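Local coordinates for TRAP-T family transporter, DctP (Periplasmic binding) subunit (Sulfitobacter sp. NAS-14.1, PDB 4PF8), which binds beta-D-galacturonate and probably delivers it, as the periplasmic solute-binding subunit, to a TRAP-type membrane transporter, at residues D25-S39 and I57-Q70. Sequence-based numbering, arbitrary orientation.
With GTR (beta-D-galactopyranuronic acid), chain D.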
loop_
_atom_site.group_PDB
_atom_site.type_symbol
_atom_site.label_atom_id
_atom_site.label_comp_id
_atom_site.label_asym_id
_atom_site.label_seq_id
_atom_site.Cartn_x
_atom_site.Cartn_y
_atom_site.Cartn_z
ATOM N N ASP A 25 8.654 -16.762 -19.905
ATOM C CA ASP A 25 7.697 -16.851 -18.811
ATOM C C ASP A 25 7.782 -15.583 -17.971
ATOM O O ASP A 25 8.877 -15.093 -17.689
ATOM C CB ASP A 25 8.026 -18.050 -17.925
ATOM C CG ASP A 25 7.471 -19.344 -18.470
ATOM O OD1 ASP A 25 7.180 -19.392 -19.681
ATOM O OD2 ASP A 25 7.323 -20.308 -17.689
ATOM N N TRP A 26 6.638 -15.061 -17.551
ATOM C CA TRP A 26 6.623 -13.831 -16.768
ATOM C C TRP A 26 6.940 -14.095 -15.312
ATOM O O TRP A 26 6.634 -15.158 -14.766
ATOM C CB TRP A 26 5.249 -13.166 -16.783
ATOM C CG TRP A 26 4.878 -12.548 -18.076
ATOM C CD1 TRP A 26 5.657 -12.392 -19.166
ATOM C CD2 TRP A 26 3.609 -11.985 -18.392
ATOM N NE1 TRP A 26 4.947 -11.766 -20.172
ATOM C CE2 TRP A 26 3.682 -11.505 -19.709
ATOM C CE3 TRP A 26 2.412 -11.840 -17.679
ATOM C CZ2 TRP A 26 2.602 -10.901 -20.338
ATOM C CZ3 TRP A 26 1.342 -11.238 -18.302
ATOM C CH2 TRP A 26 1.447 -10.772 -19.619
ATOM N N ARG A 27 7.531 -13.093 -14.686
ATOM C CA ARG A 27 7.722 -13.104 -13.246
ATOM C C ARG A 27 6.958 -11.951 -12.607
ATOM O O ARG A 27 7.045 -10.808 -13.056
ATOM C CB ARG A 27 9.201 -13.030 -12.884
ATOM C CG ARG A 27 9.963 -14.224 -13.381
ATOM C CD ARG A 27 11.293 -14.370 -12.669
ATOM N NE ARG A 27 12.102 -15.413 -13.289
ATOM C CZ ARG A 27 13.391 -15.291 -13.587
ATOM N NH1 ARG A 27 14.043 -14.164 -13.333
ATOM N NH2 ARG A 27 14.029 -16.308 -14.143
ATOM N N GLY A 28 6.192 -12.277 -11.576
ATOM C CA GLY A 28 5.390 -11.305 -10.852
ATOM C C GLY A 28 5.807 -11.175 -9.402
ATOM O O GLY A 28 6.169 -12.161 -8.761
ATOM N N TRP A 29 5.809 -9.945 -8.905
ATOM C CA TRP A 29 6.285 -9.657 -7.548
ATOM C C TRP A 29 5.130 -9.416 -6.594
ATOM O O TRP A 29 4.216 -8.659 -6.892
ATOM C CB TRP A 29 7.149 -8.408 -7.558
ATOM C CG TRP A 29 7.767 -8.024 -6.229
ATOM C CD1 TRP A 29 8.973 -8.421 -5.739
ATOM C CD2 TRP A 29 7.190 -7.171 -5.233
ATOM N NE1 TRP A 29 9.198 -7.866 -4.493
ATOM C CE2 TRP A 29 8.119 -7.082 -4.171
ATOM C CE3 TRP A 29 6.007 -6.435 -5.157
ATOM C CZ2 TRP A 29 7.879 -6.302 -3.031
ATOM C CZ3 TRP A 29 5.770 -5.660 -4.028
ATOM C CH2 TRP A 29 6.706 -5.593 -2.989
ATOM N N ASN A 30 5.204 -10.057 -5.436
ATOM C CA ASN A 30 4.261 -9.833 -4.345
ATOM C C ASN A 30 5.061 -9.805 -3.059
ATOM O O ASN A 30 5.891 -10.673 -2.829
ATOM C CB ASN A 30 3.287 -10.997 -4.314
ATOM C CG ASN A 30 2.180 -10.848 -3.270
ATOM O OD1 ASN A 30 1.856 -9.754 -2.801
ATOM N ND2 ASN A 30 1.555 -11.944 -2.964
ATOM N N ILE A 31 4.776 -8.826 -2.197
ATOM C CA ILE A 31 5.414 -8.736 -0.897
ATOM C C ILE A 31 4.778 -9.656 0.150
ATOM O O ILE A 31 5.394 -9.979 1.157
ATOM C CB ILE A 31 5.398 -7.276 -0.400
ATOM C CG1 ILE A 31 6.493 -7.007 0.630
ATOM C CG2 ILE A 31 4.022 -6.891 0.142
ATOM C CD1 ILE A 31 6.650 -5.504 0.919
ATOM N N HIS A 32 3.536 -10.069 -0.095
ATOM C CA HIS A 32 2.747 -10.751 0.925
ATOM C C HIS A 32 2.885 -12.247 0.988
ATOM O O HIS A 32 3.385 -12.872 0.051
ATOM C CB HIS A 32 1.297 -10.395 0.706
ATOM C CG HIS A 32 1.002 -8.979 1.027
ATOM N ND1 HIS A 32 1.039 -8.496 2.317
ATOM C CD2 HIS A 32 0.706 -7.933 0.233
ATOM C CE1 HIS A 32 0.749 -7.205 2.300
ATOM N NE2 HIS A 32 0.560 -6.841 1.048
ATOM N N VAL A 33 2.463 -12.827 2.113
ATOM C CA VAL A 33 2.372 -14.269 2.242
ATOM C C VAL A 33 1.423 -14.840 1.196
ATOM O O VAL A 33 0.593 -14.119 0.662
ATOM C CB VAL A 33 1.935 -14.684 3.653
ATOM C CG1 VAL A 33 2.969 -14.175 4.674
ATOM C CG2 VAL A 33 0.530 -14.162 3.958
ATOM N N GLU A 34 1.568 -16.131 0.891
ATOM C CA GLU A 34 0.776 -16.746 -0.159
ATOM C C GLU A 34 -0.720 -16.637 0.116
ATOM O O GLU A 34 -1.507 -16.419 -0.813
ATOM C CB GLU A 34 1.171 -18.222 -0.335
ATOM C CG GLU A 34 0.529 -18.869 -1.549
ATOM C CD GLU A 34 1.146 -20.211 -1.917
ATOM O OE1 GLU A 34 2.106 -20.645 -1.244
ATOM O OE2 GLU A 34 0.654 -20.833 -2.884
ATOM N N ASP A 35 -1.130 -16.843 1.367
ATOM C CA ASP A 35 -2.554 -16.787 1.681
ATOM C C ASP A 35 -2.930 -15.362 2.112
ATOM O O ASP A 35 -2.942 -15.023 3.300
ATOM C CB ASP A 35 -2.941 -17.798 2.757
ATOM C CG ASP A 35 -4.453 -17.868 2.954
ATOM O OD1 ASP A 35 -5.191 -17.247 2.155
ATOM O OD2 ASP A 35 -4.903 -18.528 3.912
ATOM N N TYR A 36 -3.236 -14.533 1.123
ATOM C CA TYR A 36 -3.468 -13.093 1.328
ATOM C C TYR A 36 -4.242 -12.606 0.088
ATOM O O TYR A 36 -4.040 -13.124 -1.002
ATOM C CB TYR A 36 -2.130 -12.360 1.460
ATOM C CG TYR A 36 -2.232 -10.977 2.064
ATOM C CD1 TYR A 36 -2.316 -10.820 3.438
ATOM C CD2 TYR A 36 -2.209 -9.843 1.275
ATOM C CE1 TYR A 36 -2.405 -9.557 4.008
ATOM C CE2 TYR A 36 -2.304 -8.568 1.837
ATOM C CZ TYR A 36 -2.398 -8.439 3.215
ATOM O OH TYR A 36 -2.460 -7.164 3.776
ATOM N N PRO A 37 -5.126 -11.610 0.224
ATOM C CA PRO A 37 -5.993 -11.231 -0.916
ATOM C C PRO A 37 -5.261 -10.768 -2.179
ATOM O O PRO A 37 -5.644 -11.110 -3.309
ATOM C CB PRO A 37 -6.834 -10.082 -0.345
ATOM C CG PRO A 37 -6.931 -10.421 1.104
ATOM C CD PRO A 37 -5.591 -11.007 1.488
ATOM N N VAL A 38 -4.193 -10.013 -1.980
ATOM C CA VAL A 38 -3.349 -9.579 -3.077
ATOM C C VAL A 38 -2.817 -10.796 -3.827
ATOM O O VAL A 38 -2.859 -10.848 -5.047
ATOM C CB VAL A 38 -2.157 -8.763 -2.551
ATOM C CG1 VAL A 38 -1.172 -8.470 -3.681
ATOM C CG2 VAL A 38 -2.643 -7.471 -1.883
ATOM N N SER A 39 -2.301 -11.764 -3.080
ATOM C CA SER A 39 -1.737 -12.975 -3.657
ATOM C C SER A 39 -2.737 -13.724 -4.529
ATOM O O SER A 39 -2.405 -14.160 -5.644
ATOM C CB SER A 39 -1.241 -13.880 -2.537
ATOM O OG SER A 39 -0.559 -13.107 -1.555
ATOM N N ILE A 57 1.206 -17.343 -23.073
ATOM C CA ILE A 57 1.848 -16.589 -22.000
ATOM C C ILE A 57 1.673 -17.346 -20.714
ATOM O O ILE A 57 0.554 -17.668 -20.335
ATOM C CB ILE A 57 1.243 -15.200 -21.840
ATOM C CG1 ILE A 57 1.396 -14.414 -23.139
ATOM C CG2 ILE A 57 1.898 -14.459 -20.653
ATOM C CD1 ILE A 57 0.790 -13.044 -23.105
ATOM N N LYS A 58 2.788 -17.643 -20.060
ATOM C CA LYS A 58 2.781 -18.307 -18.776
ATOM C C LYS A 58 3.643 -17.495 -17.833
ATOM O O LYS A 58 4.446 -16.671 -18.259
ATOM C CB LYS A 58 3.319 -19.721 -18.883
ATOM C CG LYS A 58 2.343 -20.672 -19.587
ATOM C CD LYS A 58 2.874 -22.084 -19.662
ATOM C CE LYS A 58 1.892 -22.996 -20.393
ATOM N NZ LYS A 58 0.634 -23.236 -19.617
ATOM N N GLY A 59 3.456 -17.712 -16.547
ATOM C CA GLY A 59 4.199 -16.942 -15.575
ATOM C C GLY A 59 3.945 -17.441 -14.184
ATOM O O GLY A 59 3.195 -18.390 -13.955
ATOM N N LYS A 60 4.587 -16.781 -13.244
ATOM C CA LYS A 60 4.546 -17.206 -11.863
ATOM C C LYS A 60 4.625 -15.988 -10.992
ATOM O O LYS A 60 5.402 -15.067 -11.266
ATOM C CB LYS A 60 5.727 -18.130 -11.548
ATOM C CG LYS A 60 5.745 -18.587 -10.092
ATOM C CD LYS A 60 6.863 -19.583 -9.817
ATOM C CE LYS A 60 6.917 -19.932 -8.339
ATOM N NZ LYS A 60 8.235 -20.532 -7.953
ATOM N N VAL A 61 3.807 -15.997 -9.940
ATOM C CA VAL A 61 3.861 -15.003 -8.884
ATOM C C VAL A 61 4.797 -15.486 -7.780
ATOM O O VAL A 61 4.702 -16.616 -7.308
ATOM C CB VAL A 61 2.467 -14.759 -8.283
ATOM C CG1 VAL A 61 2.521 -13.656 -7.225
ATOM C CG2 VAL A 61 1.477 -14.397 -9.391
ATOM N N PHE A 62 5.733 -14.625 -7.413
ATOM C CA PHE A 62 6.710 -14.928 -6.378
ATOM C C PHE A 62 6.334 -14.158 -5.141
ATOM O O PHE A 62 6.408 -12.924 -5.111
ATOM C CB PHE A 62 8.114 -14.551 -6.852
ATOM C CG PHE A 62 8.615 -15.437 -7.961
ATOM C CD1 PHE A 62 8.271 -15.185 -9.283
ATOM C CD2 PHE A 62 9.377 -16.537 -7.677
ATOM C CE1 PHE A 62 8.696 -15.995 -10.290
ATOM C CE2 PHE A 62 9.819 -17.365 -8.686
ATOM C CZ PHE A 62 9.479 -17.094 -10.001
ATOM N N HIS A 63 5.897 -14.899 -4.128
ATOM C CA HIS A 63 5.343 -14.312 -2.914
ATOM C C HIS A 63 6.418 -13.964 -1.887
ATOM O O HIS A 63 7.599 -14.286 -2.054
ATOM C CB HIS A 63 4.340 -15.303 -2.298
ATOM C CG HIS A 63 3.250 -15.691 -3.229
ATOM N ND1 HIS A 63 2.349 -14.775 -3.720
ATOM C CD2 HIS A 63 2.911 -16.878 -3.781
ATOM C CE1 HIS A 63 1.505 -15.373 -4.544
ATOM N NE2 HIS A 63 1.827 -16.650 -4.599
ATOM N N ALA A 64 5.993 -13.261 -0.847
ATOM C CA ALA A 64 6.808 -13.022 0.339
ATOM C C ALA A 64 8.043 -12.176 0.059
ATOM O O ALA A 64 9.028 -12.234 0.809
ATOM C CB ALA A 64 7.199 -14.349 0.994
ATOM N N GLY A 65 7.989 -11.366 -0.995
ATOM C CA GLY A 65 9.053 -10.415 -1.285
ATOM C C GLY A 65 10.372 -11.076 -1.652
ATOM O O GLY A 65 11.431 -10.448 -1.541
ATOM N N VAL A 66 10.335 -12.334 -2.092
ATOM C CA VAL A 66 11.564 -13.089 -2.332
ATOM C C VAL A 66 12.394 -12.478 -3.476
ATOM O O VAL A 66 13.624 -12.684 -3.540
ATOM C CB VAL A 66 11.253 -14.588 -2.577
ATOM C CG1 VAL A 66 10.549 -14.808 -3.909
ATOM C CG2 VAL A 66 12.523 -15.439 -2.468
ATOM N N LEU A 67 11.751 -11.725 -4.370
ATOM C CA LEU A 67 12.460 -11.111 -5.488
ATOM C C LEU A 67 12.885 -9.668 -5.223
ATOM O O LEU A 67 13.458 -9.023 -6.098
ATOM C CB LEU A 67 11.629 -11.169 -6.771
ATOM C CG LEU A 67 11.265 -12.565 -7.257
ATOM C CD1 LEU A 67 10.561 -12.405 -8.593
ATOM C CD2 LEU A 67 12.494 -13.460 -7.368
ATOM N N GLY A 68 12.660 -9.183 -4.007
ATOM C CA GLY A 68 13.207 -7.900 -3.595
ATOM C C GLY A 68 12.326 -7.117 -2.640
ATOM O O GLY A 68 11.143 -7.385 -2.520
ATOM N N SER A 69 12.922 -6.138 -1.975
ATOM C CA SER A 69 12.176 -5.134 -1.254
ATOM C C SER A 69 11.340 -4.317 -2.227
ATOM O O SER A 69 11.574 -4.308 -3.435
ATOM C CB SER A 69 13.119 -4.211 -0.490
ATOM O OG SER A 69 13.779 -3.342 -1.384
ATOM N N GLN A 70 10.356 -3.609 -1.713
ATOM C CA GLN A 70 9.426 -2.959 -2.589
ATOM C C GLN A 70 10.051 -1.858 -3.469
ATOM O O GLN A 70 9.768 -1.807 -4.665
ATOM C CB GLN A 70 8.179 -2.468 -1.818
ATOM C CG GLN A 70 7.122 -1.918 -2.746
ATOM C CD GLN A 70 5.683 -2.113 -2.268
ATOM O OE1 GLN A 70 4.768 -2.192 -3.086
ATOM N NE2 GLN A 70 5.479 -2.204 -0.971
HETATM C C1 GTR D . 1.177 -3.163 3.270
HETATM C C2 GTR D . 1.250 -3.094 1.780
HETATM C C3 GTR D . 2.617 -3.610 1.368
HETATM C C4 GTR D . 3.731 -2.771 1.980
HETATM C C5 GTR D . 3.516 -2.821 3.489
HETATM C C6 GTR D . 4.526 -1.929 4.200
HETATM O O1 GTR D . -0.096 -2.617 3.739
HETATM O O2 GTR D . 0.216 -3.965 1.247
HETATM O O3 GTR D . 2.703 -3.444 -0.064
HETATM O O4 GTR D . 3.584 -1.423 1.502
HETATM O O5 GTR D . 2.186 -2.392 3.847
HETATM O O6A GTR D . 4.116 -1.384 5.259
HETATM O O6B GTR D . 5.708 -1.905 3.787
#
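Trp29, His63 and Trp26 bury more surface than any other residues in this contact between strands 26-29 and 59-62, neighbouring parallel strands of a beta-alpha-beta unit whose crossover is helix 37-52. Backbone bonds run from Trp26 N to Lys58 O through to Asn30 N and Phe62 O; strand 59-62 is outermost in the mixed sheet of this chain, and 84-88 flanks 26-29 on its other side. At the N-terminal end Ile57 sets its CG2 methyl over the Trp26 indole, 3.5 Å from the centroid of the six-membered ring and 11° off the normal. Trp29 has CG trans to its own N (chi1 -177°), which carries the indole out to the loop after strand 59-62. There Trp29 NE1 donates to Gly68 O at 2.8 Å, nearly in the ring plane, Leu67 CB lies at the indole edge, and Gln70 CB comes within 3.6 Å of Trp29 CH2. Gln70 OE1 is held by Ser88 N, while Gln70 NE2 donates to O3 of the galacturonate at 3.2 Å; His32 NE2 donates to sugar O2 at 2.9 Å. The connections after both strands thus reach the sugar pocket, completed by residues such as Arg146 and Arg167. The His63 ring has Glu34 CA over one face, with Ser39 CB close to CE1. Its NE2 is hydrogen-bonded to Glu43 of the crossover helix, whereas ND1 acts as acceptor, which fixes the ring's rotation. The donor is Asn30 ND2, 3.0 Å from His63 ND1 at an N-H...N angle of 166°, and Asn30 ND2 also donates to Ser39 OG, 2.8 Å away.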